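Local coordinates for protein putative 4-hydroxybenzoyl-CoA thioesterase (Geobacillus stearothermophilus, PDB 2OIW) that probably hydrolyses the thioester bond of acyl-coenzyme A substrates, as a predicted hotdog-fold thioesterase related to 4-hydroxybenzoyl-CoA thioesterase, at residues T6-P11 with G69-V74; V19-N24 with Q65-Q70; W51-I56 with S104-F109. All blocks are in the same frame, centred on the assembly; numbering follows the deposited sequence.

Contact 1. Residues T6-P11 with G69-V74; sequences TTVITP and GQDVTV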
loop_
_atom_site.group_PDB
_atom_site.type_symbol
_atom_site.label_atom_id
_atom_site.label_comp_id
_atom_site.label_asym_id
_atom_site.label_seq_id
_atom_site.Cartn_x
_atom_site.Cartn_y
_atom_site.Cartn_z
ATOM N N THR A 6 -7.304 -21.027 -6.148
ATOM C CA THR A 6 -6.379 -21.094 -5.016
ATOM C C THR A 6 -5.110 -20.268 -5.306
ATOM O O THR A 6 -4.447 -20.489 -6.314
ATOM C CB THR A 6 -5.942 -22.550 -4.764
ATOM O OG1 THR A 6 -7.074 -23.304 -4.353
ATOM C CG2 THR A 6 -4.877 -22.615 -3.660
ATOM N N THR A 7 -4.767 -19.340 -4.416
ATOM C CA THR A 7 -3.681 -18.407 -4.666
ATOM C C THR A 7 -2.857 -18.367 -3.387
ATOM O O THR A 7 -3.325 -17.863 -2.365
ATOM C CB THR A 7 -4.238 -16.974 -5.012
ATOM O OG1 THR A 7 -5.183 -17.067 -6.085
ATOM C CG2 THR A 7 -3.130 -16.015 -5.443
ATOM N N VAL A 8 -1.652 -18.912 -3.439
ATOM C CA VAL A 8 -0.686 -18.837 -2.323
ATOM C C VAL A 8 0.083 -17.513 -2.392
ATOM O O VAL A 8 0.590 -17.131 -3.459
ATOM C CB VAL A 8 0.337 -20.045 -2.312
ATOM C CG1 VAL A 8 1.209 -20.005 -1.057
ATOM C CG2 VAL A 8 -0.392 -21.396 -2.382
ATOM N N ILE A 9 0.184 -16.835 -1.245
ATOM C CA ILE A 9 0.876 -15.561 -1.133
ATOM C C ILE A 9 1.843 -15.591 0.038
ATOM O O ILE A 9 1.506 -16.111 1.113
ATOM C CB ILE A 9 -0.149 -14.450 -0.891
ATOM C CG1 ILE A 9 -0.934 -14.202 -2.181
ATOM C CG2 ILE A 9 0.528 -13.188 -0.381
ATOM C CD1 ILE A 9 -2.123 -13.275 -2.067
ATOM N N THR A 10 3.017 -14.997 -0.158
ATOM C CA THR A 10 3.996 -14.774 0.905
ATOM C C THR A 10 3.812 -13.378 1.482
ATOM O O THR A 10 4.042 -12.408 0.776
ATOM C CB THR A 10 5.405 -14.922 0.329
ATOM O OG1 THR A 10 5.553 -16.254 -0.171
ATOM C CG2 THR A 10 6.462 -14.721 1.374
ATOM N N PRO A 11 3.376 -13.273 2.761
ATOM C CA PRO A 11 3.241 -11.968 3.400
ATOM C C PRO A 11 4.571 -11.214 3.479
ATOM O O PRO A 11 5.647 -11.826 3.511
ATOM C CB PRO A 11 2.691 -12.297 4.795
ATOM C CG PRO A 11 2.036 -13.653 4.601
ATOM C CD PRO A 11 2.883 -14.366 3.634
ATOM N N GLY A 69 5.675 -14.200 7.994
ATOM C CA GLY A 69 6.610 -15.327 8.235
ATOM C C GLY A 69 6.105 -16.711 7.857
ATOM O O GLY A 69 6.867 -17.682 7.833
ATOM N N GLN A 70 4.801 -16.790 7.585
ATOM C CA GLN A 70 4.120 -18.009 7.164
ATOM C C GLN A 70 3.282 -17.634 5.944
ATOM O O GLN A 70 2.650 -16.567 5.927
ATOM C CB GLN A 70 3.170 -18.507 8.265
ATOM C CG GLN A 70 3.788 -18.800 9.628
ATOM C CD GLN A 70 2.737 -18.962 10.738
ATOM O OE1 GLN A 70 2.334 -17.989 11.402
ATOM N NE2 GLN A 70 2.270 -20.189 10.917
ATOM N N ASP A 71 3.243 -18.505 4.934
ATOM C CA ASP A 71 2.418 -18.251 3.736
ATOM C C ASP A 71 0.926 -18.251 4.074
ATOM O O ASP A 71 0.513 -18.770 5.102
ATOM C CB ASP A 71 2.736 -19.268 2.626
ATOM C CG ASP A 71 4.048 -18.946 1.933
ATOM O OD1 ASP A 71 4.609 -17.842 2.188
ATOM O OD2 ASP A 71 4.507 -19.775 1.129
ATOM N N VAL A 72 0.134 -17.631 3.217
ATOM C CA VAL A 72 -1.324 -17.641 3.354
ATOM C C VAL A 72 -1.876 -18.120 2.032
ATOM O O VAL A 72 -1.190 -18.029 1.003
ATOM C CB VAL A 72 -1.903 -16.245 3.666
ATOM C CG1 VAL A 72 -1.287 -15.687 4.967
ATOM C CG2 VAL A 72 -1.731 -15.288 2.482
ATOM N N THR A 73 -3.080 -18.678 2.080
ATOM C CA THR A 73 -3.765 -19.145 0.888
ATOM C C THR A 73 -5.116 -18.489 0.786
ATOM O O THR A 73 -5.917 -18.539 1.724
ATOM C CB THR A 73 -3.952 -20.676 0.886
ATOM O OG1 THR A 73 -2.686 -21.287 1.135
ATOM C CG2 THR A 73 -4.473 -21.149 -0.447
ATOM N N VAL A 74 -5.349 -17.895 -0.381
ATOM C CA VAL A 74 -6.619 -17.278 -0.727
ATOM C C VAL A 74 -7.408 -18.248 -1.573
ATOM O O VAL A 74 -6.907 -18.762 -2.581
ATOM C CB VAL A 74 -6.389 -15.938 -1.464
ATOM C CG1 VAL A 74 -7.723 -15.150 -1.624
ATOM C CG2 VAL A 74 -5.331 -15.099 -0.670
HETATM O O HOH W 1 -7.639 -17.361 -5.039
HETATM O O HOH W 2 5.936 -14.236 5.070
#
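Thr7 and Ile9 zip onto Val74 and Val72 as the two hydrogen-bonded pairs of an antiparallel ladder, by which strand 5-9 joins the sheet of the hotdog fold beside strand 72-81. All four of their peptide N-H groups and carbonyls are satisfied across the ladder. Val74 N points almost straight at Thr7 O (2.8 Å), while the return bond from Thr7 N to Val74 O is more bent, 149° at the hydrogen. A water bonded to Thr7 OG1 also lies within hydrogen-bonding distance of Val74 O.

Between these pairs stands the non-hydrogen-bonded pair Val8 and Thr73. The backbone of Thr73 bonds on its other side to His93, in strand 85-94. On the face carrying Ile9, Val72 and Val74, Ile9 CD1 touches Val74 CG2 at 3.9 Å, and Trp30 of helix 27-34 packs on Ile9, Pro11 and Val72.

The regular bonding ends at Ile9, and side chains and water take over. Pro11 has no N-H to offer; its CD instead lies 3.2 Å from Gln70 O, which accepts a hydrogen bond from Gln94 NE2. A second water donates to Pro11 O and accepts from Gly69 N, linking the two backbones where no direct bond joins them. Thr10 turns OG1 anti to its carbonyl carbon (chi1 -61°), and from there the hydroxyl donates to Asp71 OD1 at 3.0 Å, approaching from above the carboxylate plane.

Contact 2. Residues V19-N24 with Q65-Q70; sequences VGHINN and QMYYGQ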
loop_
_atom_site.group_PDB
_atom_site.type_symbol
_atom_site.label_atom_id
_atom_site.label_comp_id
_atom_site.label_asym_id
_atom_site.label_seq_id
_atom_site.Cartn_x
_atom_site.Cartn_y
_atom_site.Cartn_z
ATOM N N VAL A 19 1.053 -3.159 15.524
ATOM C CA VAL A 19 0.489 -4.163 16.464
ATOM C C VAL A 19 1.194 -5.529 16.324
ATOM O O VAL A 19 1.097 -6.371 17.221
ATOM C CB VAL A 19 -1.073 -4.295 16.342
ATOM C CG1 VAL A 19 -1.675 -5.069 17.506
ATOM C CG2 VAL A 19 -1.693 -2.928 16.328
ATOM N N GLY A 20 1.916 -5.742 15.213
ATOM C CA GLY A 20 2.697 -6.969 15.023
ATOM C C GLY A 20 2.024 -8.052 14.185
ATOM O O GLY A 20 2.608 -9.101 13.922
ATOM N N HIS A 21 0.802 -7.791 13.748
ATOM C CA HIS A 21 0.063 -8.737 12.910
ATOM C C HIS A 21 -0.084 -8.145 11.499
ATOM O O HIS A 21 0.334 -7.026 11.264
ATOM C CB HIS A 21 -1.320 -9.008 13.515
ATOM C CG HIS A 21 -1.300 -9.344 14.981
ATOM N ND1 HIS A 21 -2.288 -8.930 15.850
ATOM C CD2 HIS A 21 -0.431 -10.066 15.727
ATOM C CE1 HIS A 21 -2.034 -9.391 17.065
ATOM N NE2 HIS A 21 -0.914 -10.084 17.018
ATOM N N ILE A 22 -0.662 -8.902 10.568
ATOM C CA ILE A 22 -1.030 -8.366 9.256
ATOM C C ILE A 22 -2.081 -7.280 9.470
ATOM O O ILE A 22 -3.021 -7.483 10.244
ATOM C CB ILE A 22 -1.514 -9.479 8.284
ATOM C CG1 ILE A 22 -0.358 -10.467 7.963
ATOM C CG2 ILE A 22 -2.049 -8.869 7.006
ATOM C CD1 ILE A 22 0.831 -9.806 7.138
ATOM N N ASN A 23 -1.891 -6.125 8.831
ATOM C CA ASN A 23 -2.838 -5.001 8.947
ATOM C C ASN A 23 -4.125 -5.321 8.185
ATOM O O ASN A 23 -4.093 -6.032 7.161
ATOM C CB ASN A 23 -2.204 -3.678 8.453
ATOM C CG ASN A 23 -3.195 -2.495 8.467
ATOM O OD1 ASN A 23 -3.836 -2.188 7.444
ATOM N ND2 ASN A 23 -3.329 -1.845 9.603
ATOM N N ASN A 24 -5.252 -4.849 8.718
ATOM C CA ASN A 24 -6.570 -5.106 8.120
ATOM C C ASN A 24 -6.734 -4.663 6.647
ATOM O O ASN A 24 -7.481 -5.303 5.896
ATOM C CB ASN A 24 -7.636 -4.460 8.992
ATOM C CG ASN A 24 -7.749 -2.960 8.761
ATOM O OD1 ASN A 24 -8.467 -2.531 7.888
ATOM N ND2 ASN A 24 -7.066 -2.175 9.549
ATOM N N GLN A 65 -6.137 -13.506 13.618
ATOM C CA GLN A 65 -5.048 -12.671 13.132
ATOM C C GLN A 65 -4.070 -13.480 12.290
ATOM O O GLN A 65 -3.921 -14.710 12.447
ATOM C CB GLN A 65 -4.312 -12.001 14.285
ATOM C CG GLN A 65 -5.199 -11.095 15.148
ATOM C CD GLN A 65 -5.610 -9.781 14.468
ATOM O OE1 GLN A 65 -5.220 -9.487 13.334
ATOM N NE2 GLN A 65 -6.403 -8.984 15.175
HETATM N N MSE A 66 -3.414 -12.782 11.381
HETATM C CA MSE A 66 -2.381 -13.412 10.595
HETATM C C MSE A 66 -1.037 -12.735 10.824
HETATM O O MSE A 66 -0.963 -11.621 11.359
HETATM C CB MSE A 66 -2.777 -13.423 9.120
HETATM C CG MSE A 66 -3.883 -14.435 8.818
HETATM SE SE MSE A 66 -4.500 -14.272 6.947
HETATM C CE MSE A 66 -5.568 -12.603 7.174
ATOM N N TYR A 67 0.013 -13.432 10.426
ATOM C CA TYR A 67 1.379 -13.075 10.790
ATOM C C TYR A 67 2.297 -13.049 9.588
ATOM O O TYR A 67 2.166 -13.877 8.692
ATOM C CB TYR A 67 1.901 -14.074 11.850
ATOM C CG TYR A 67 1.062 -13.941 13.099
ATOM C CD1 TYR A 67 1.172 -12.789 13.892
ATOM C CD2 TYR A 67 0.080 -14.883 13.421
ATOM C CE1 TYR A 67 0.377 -12.604 15.015
ATOM C CE2 TYR A 67 -0.716 -14.725 14.565
ATOM C CZ TYR A 67 -0.566 -13.562 15.349
ATOM O OH TYR A 67 -1.344 -13.327 16.473
ATOM N N TYR A 68 3.238 -12.112 9.581
ATOM C CA TYR A 68 4.358 -12.209 8.655
ATOM C C TYR A 68 5.171 -13.472 8.997
ATOM O O TYR A 68 5.342 -13.764 10.165
ATOM C CB TYR A 68 5.247 -10.953 8.803
ATOM C CG TYR A 68 6.562 -11.031 8.073
ATOM C CD1 TYR A 68 6.592 -11.112 6.689
ATOM C CD2 TYR A 68 7.779 -11.004 8.770
ATOM C CE1 TYR A 68 7.789 -11.180 6.014
ATOM C CE2 TYR A 68 8.976 -11.064 8.102
ATOM C CZ TYR A 68 8.973 -11.179 6.723
ATOM O OH TYR A 68 10.154 -11.240 6.050
ATOM N N GLY A 69 5.675 -14.200 7.994
ATOM C CA GLY A 69 6.610 -15.327 8.235
ATOM C C GLY A 69 6.105 -16.711 7.857
ATOM O O GLY A 69 6.867 -17.682 7.833
ATOM N N GLN A 70 4.801 -16.790 7.585
ATOM C CA GLN A 70 4.120 -18.009 7.164
ATOM C C GLN A 70 3.282 -17.634 5.944
ATOM O O GLN A 70 2.650 -16.567 5.927
ATOM C CB GLN A 70 3.170 -18.507 8.265
ATOM C CG GLN A 70 3.788 -18.800 9.628
ATOM C CD GLN A 70 2.737 -18.962 10.738
ATOM O OE1 GLN A 70 2.334 -17.989 11.402
ATOM N NE2 GLN A 70 2.270 -20.189 10.917
HETATM O O HOH W 3 3.611 -10.900 12.230
#
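Ile22 and Met66 form the tight part of this contact between two loops, one leading into helix 27-34 and the other into strand 72-81. Ile22 N donates to Met66 O at 2.8 Å and nearly straight at the hydrogen (170°), although it approaches from above the plane of the carbonyl. The side chain of Ile22 follows its backbone inward: CG1 lies against the Met66 peptide, 3.6 Å from Met66 O and 4.0 Å from Met66 CB, and CD1 continues toward Tyr68 N. Met66 is a selenomethionine here. Trp30 of helix 27-34 touches both Ile22 and Met66.

The outer part is looser. His21 CG stands anti to its carbonyl carbon, beside the backbone N (chi1 -49°). Gln65 CB lies over one face of the imidazole, 4.2 Å from the ring centroid and offset toward the rim, while Val19 O lies over the centre of the opposite face. Phe111 and Val54 of the third subunit cover His21 and Gln65. Exposed Tyr67 and a water make up the solvent side. The Tyr67 and His21 rings meet obliquely, but an impossibly short approach of His21 CD2 to Tyr67 CE1 makes their detail doubtful, and His21 has two conformers. The water donates to Gly20 O and accepts from Tyr68 N at 2.9 Å; it lies at the edge of the Tyr67 ring, in its plane.

Tyr67 to Gln70 form a type II beta turn, with Gly69 at its third position, and its Tyr68 ring meets His36 of the second subunit. Asp17 bonds Asn23 ND2 and Val19 N; its loop, at a subunit interface, is consistent with the active-site loop of 4-hydroxybenzoyl-CoA-type hotdog thioesterases.

Contact 3. Residues W51-I56 with S104-F109; sequences WRMVII and SVYVNF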
loop_
_atom_site.group_PDB
_atom_site.type_symbol
_atom_site.label_atom_id
_atom_site.label_comp_id
_atom_site.label_asym_id
_atom_site.label_seq_id
_atom_site.Cartn_x
_atom_site.Cartn_y
_atom_site.Cartn_z
ATOM N N TRP A 51 -10.365 -3.260 -19.819
ATOM C CA TRP A 51 -10.803 -3.611 -18.470
ATOM C C TRP A 51 -12.324 -3.491 -18.329
ATOM O O TRP A 51 -12.923 -2.557 -18.849
ATOM C CB TRP A 51 -10.121 -2.729 -17.420
ATOM C CG TRP A 51 -10.126 -3.383 -16.056
ATOM C CD1 TRP A 51 -11.000 -3.147 -15.034
ATOM C CD2 TRP A 51 -9.244 -4.411 -15.606
ATOM N NE1 TRP A 51 -10.713 -3.961 -13.966
ATOM C CE2 TRP A 51 -9.630 -4.744 -14.286
ATOM C CE3 TRP A 51 -8.150 -5.080 -16.182
ATOM C CZ2 TRP A 51 -8.968 -5.721 -13.532
ATOM C CZ3 TRP A 51 -7.478 -6.052 -15.415
ATOM C CH2 TRP A 51 -7.899 -6.361 -14.118
ATOM N N ARG A 52 -12.930 -4.417 -17.589
ATOM C CA ARG A 52 -14.388 -4.537 -17.507
ATOM C C ARG A 52 -14.931 -4.632 -16.073
ATOM O O ARG A 52 -16.099 -4.371 -15.840
ATOM C CB ARG A 52 -14.841 -5.764 -18.302
ATOM C CG ARG A 52 -14.579 -5.602 -19.758
ATOM C CD ARG A 52 -14.767 -6.852 -20.622
ATOM N NE ARG A 52 -14.051 -6.578 -21.885
ATOM C CZ ARG A 52 -14.446 -5.678 -22.792
ATOM N NH1 ARG A 52 -15.581 -4.994 -22.610
ATOM N NH2 ARG A 52 -13.709 -5.462 -23.882
HETATM N N MSE A 53 -14.079 -5.029 -15.136
HETATM C CA MSE A 53 -14.500 -5.402 -13.788
HETATM C C MSE A 53 -14.444 -4.226 -12.843
HETATM O O MSE A 53 -13.375 -3.696 -12.605
HETATM C CB MSE A 53 -13.586 -6.502 -13.271
HETATM C CG MSE A 53 -13.840 -7.860 -13.902
HETATM SE SE MSE A 53 -15.317 -8.821 -13.057
HETATM C CE MSE A 53 -16.791 -8.262 -14.149
ATOM N N VAL A 54 -15.604 -3.841 -12.311
ATOM C CA VAL A 54 -15.723 -2.771 -11.332
ATOM C C VAL A 54 -16.417 -3.271 -10.048
ATOM O O VAL A 54 -17.573 -3.667 -10.084
ATOM C CB VAL A 54 -16.557 -1.572 -11.889
ATOM C CG1 VAL A 54 -16.415 -0.364 -10.970
ATOM C CG2 VAL A 54 -16.140 -1.223 -13.327
ATOM N N ILE A 55 -15.727 -3.190 -8.907
ATOM C CA ILE A 55 -16.337 -3.533 -7.603
ATOM C C ILE A 55 -17.409 -2.526 -7.167
ATOM O O ILE A 55 -17.276 -1.294 -7.347
ATOM C CB ILE A 55 -15.238 -3.750 -6.531
ATOM C CG1 ILE A 55 -15.773 -4.523 -5.315
ATOM C CG2 ILE A 55 -14.529 -2.455 -6.242
ATOM C CD1 ILE A 55 -14.659 -5.112 -4.422
ATOM N N ILE A 56 -18.499 -3.041 -6.623
ATOM C CA ILE A 56 -19.549 -2.167 -6.099
ATOM C C ILE A 56 -19.790 -2.347 -4.588
ATOM O O ILE A 56 -20.274 -1.432 -3.928
ATOM C CB ILE A 56 -20.888 -2.329 -6.873
ATOM C CG1 ILE A 56 -21.398 -3.774 -6.815
ATOM C CG2 ILE A 56 -20.764 -1.887 -8.367
ATOM C CD1 ILE A 56 -22.898 -3.914 -7.260
ATOM N N SER A 104 -17.603 -10.135 -2.146
ATOM C CA SER A 104 -17.526 -8.949 -2.990
ATOM C C SER A 104 -18.432 -9.070 -4.203
ATOM O O SER A 104 -18.664 -10.174 -4.737
ATOM C CB SER A 104 -16.081 -8.667 -3.430
ATOM O OG SER A 104 -15.486 -9.832 -3.966
ATOM N N VAL A 105 -18.964 -7.936 -4.622
ATOM C CA VAL A 105 -19.858 -7.903 -5.785
ATOM C C VAL A 105 -19.177 -6.994 -6.808
ATOM O O VAL A 105 -18.760 -5.876 -6.483
ATOM C CB VAL A 105 -21.261 -7.350 -5.404
ATOM C CG1 VAL A 105 -22.238 -7.393 -6.604
ATOM C CG2 VAL A 105 -21.845 -8.089 -4.169
ATOM N N TYR A 106 -19.041 -7.503 -8.019
ATOM C CA TYR A 106 -18.421 -6.797 -9.132
ATOM C C TYR A 106 -19.453 -6.656 -10.237
ATOM O O TYR A 106 -20.329 -7.495 -10.365
ATOM C CB TYR A 106 -17.258 -7.625 -9.644
ATOM C CG TYR A 106 -15.930 -7.344 -8.970
ATOM C CD1 TYR A 106 -15.590 -7.963 -7.780
ATOM C CD2 TYR A 106 -15.003 -6.458 -9.545
ATOM C CE1 TYR A 106 -14.361 -7.684 -7.151
ATOM C CE2 TYR A 106 -13.769 -6.193 -8.924
ATOM C CZ TYR A 106 -13.453 -6.813 -7.736
ATOM O OH TYR A 106 -12.253 -6.510 -7.113
ATOM N N VAL A 107 -19.362 -5.585 -11.017
ATOM C CA VAL A 107 -20.181 -5.456 -12.206
ATOM C C VAL A 107 -19.275 -5.541 -13.431
ATOM O O VAL A 107 -18.174 -4.987 -13.439
ATOM C CB VAL A 107 -21.061 -4.162 -12.196
ATOM C CG1 VAL A 107 -20.211 -2.891 -12.176
ATOM C CG2 VAL A 107 -22.023 -4.149 -13.380
ATOM N N ASN A 108 -19.722 -6.287 -14.436
ATOM C CA ASN A 108 -19.071 -6.319 -15.763
ATOM C C ASN A 108 -19.472 -5.041 -16.497
ATOM O O ASN A 108 -20.596 -4.934 -17.007
ATOM C CB ASN A 108 -19.520 -7.562 -16.556
ATOM C CG ASN A 108 -19.089 -7.520 -18.034
ATOM O OD1 ASN A 108 -17.964 -7.122 -18.377
ATOM N ND2 ASN A 108 -19.982 -7.949 -18.905
ATOM N N PHE A 109 -18.572 -4.064 -16.526
ATOM C CA PHE A 109 -18.855 -2.794 -17.149
ATOM C C PHE A 109 -18.176 -2.687 -18.519
ATOM O O PHE A 109 -16.952 -2.781 -18.639
ATOM C CB PHE A 109 -18.491 -1.612 -16.237
ATOM C CG PHE A 109 -19.135 -0.337 -16.658
ATOM C CD1 PHE A 109 -20.416 -0.023 -16.231
ATOM C CD2 PHE A 109 -18.482 0.533 -17.530
ATOM C CE1 PHE A 109 -21.061 1.153 -16.668
ATOM C CE2 PHE A 109 -19.096 1.713 -17.972
ATOM C CZ PHE A 109 -20.391 2.026 -17.530
HETATM O O HOH W 4 -14.834 -2.365 -20.914
HETATM O O HOH W 5 -17.885 -5.386 -20.889
#
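Strand 53-62 meets strand 97-110 here as an antiparallel pair within the hotdog sheet, with Val54 and Val107 as its hydrogen-bonded pair between the non-hydrogen-bonded pairs Met53-Asn108 and Ile55-Tyr106. Val54 and Val107 exchange both backbone bonds, and the ladder continues through Ile56 N to Val105 O (2.9 Å) and Phe109 N to Arg52 O.

Ile55 covers one face of the Tyr106 ring: its CB stands 3.8 Å from the centroid, displaced toward the rim, and CD1 reaches on to CE1 and OH. Met53 crosses the tyrosine at about a right angle, its selenium obliquely placed 5.1 Å from the ring centroid in a Met-aromatic contact. Bends at chi2 and chi3 bring Met53 CE back over the neighbouring strand, 3.4 Å from Asn108 CA. Phe39 of helix 36-42 packs on both Met53 and Tyr106, and Arg35 NH1 makes a weak hydrogen bond with Tyr106 OH. An alanine at Tyr106 would probably open a gap where the ring was, leaving Ile55 CB and CD1 and the selenium without their aromatic partner and Arg35 without that hydroxyl.

Across the sheet, Val54 CG2 lies against Phe109 CB at 3.8 Å, and Ile56 CD1 meets Val105 CG1. Just before strand 53-62 begins, Arg52 runs beside Asn108; Asn108 ND2 bonds to Glu117, while a water in the guanidinium plane accepts from Arg52 NH1 (2.9 Å) and donates to Asn108 OD1.

From the N terminus, strand 5-9 enters contact 1 at once, and the chain returns to it only at 69-74, after both helices 27-34 and 36-42 and strand 53-62. Contact 2 closes a shorter loop within that span and ends on the same stretch, sharing Gly69 and Gln70; the two touch where Pro11 meets Ile22 and Val72 meets Met66. Contact 3 crosses both: it starts at 51-56, inside their loops, and closes at 104-109, beyond them. It lies on the opposite side of the chain's centre, about 24 Å from contact 1 between centres. Contacts 1 and 3 pair strands of one sheet, whereas contact 2 joins two loops beside contact 1.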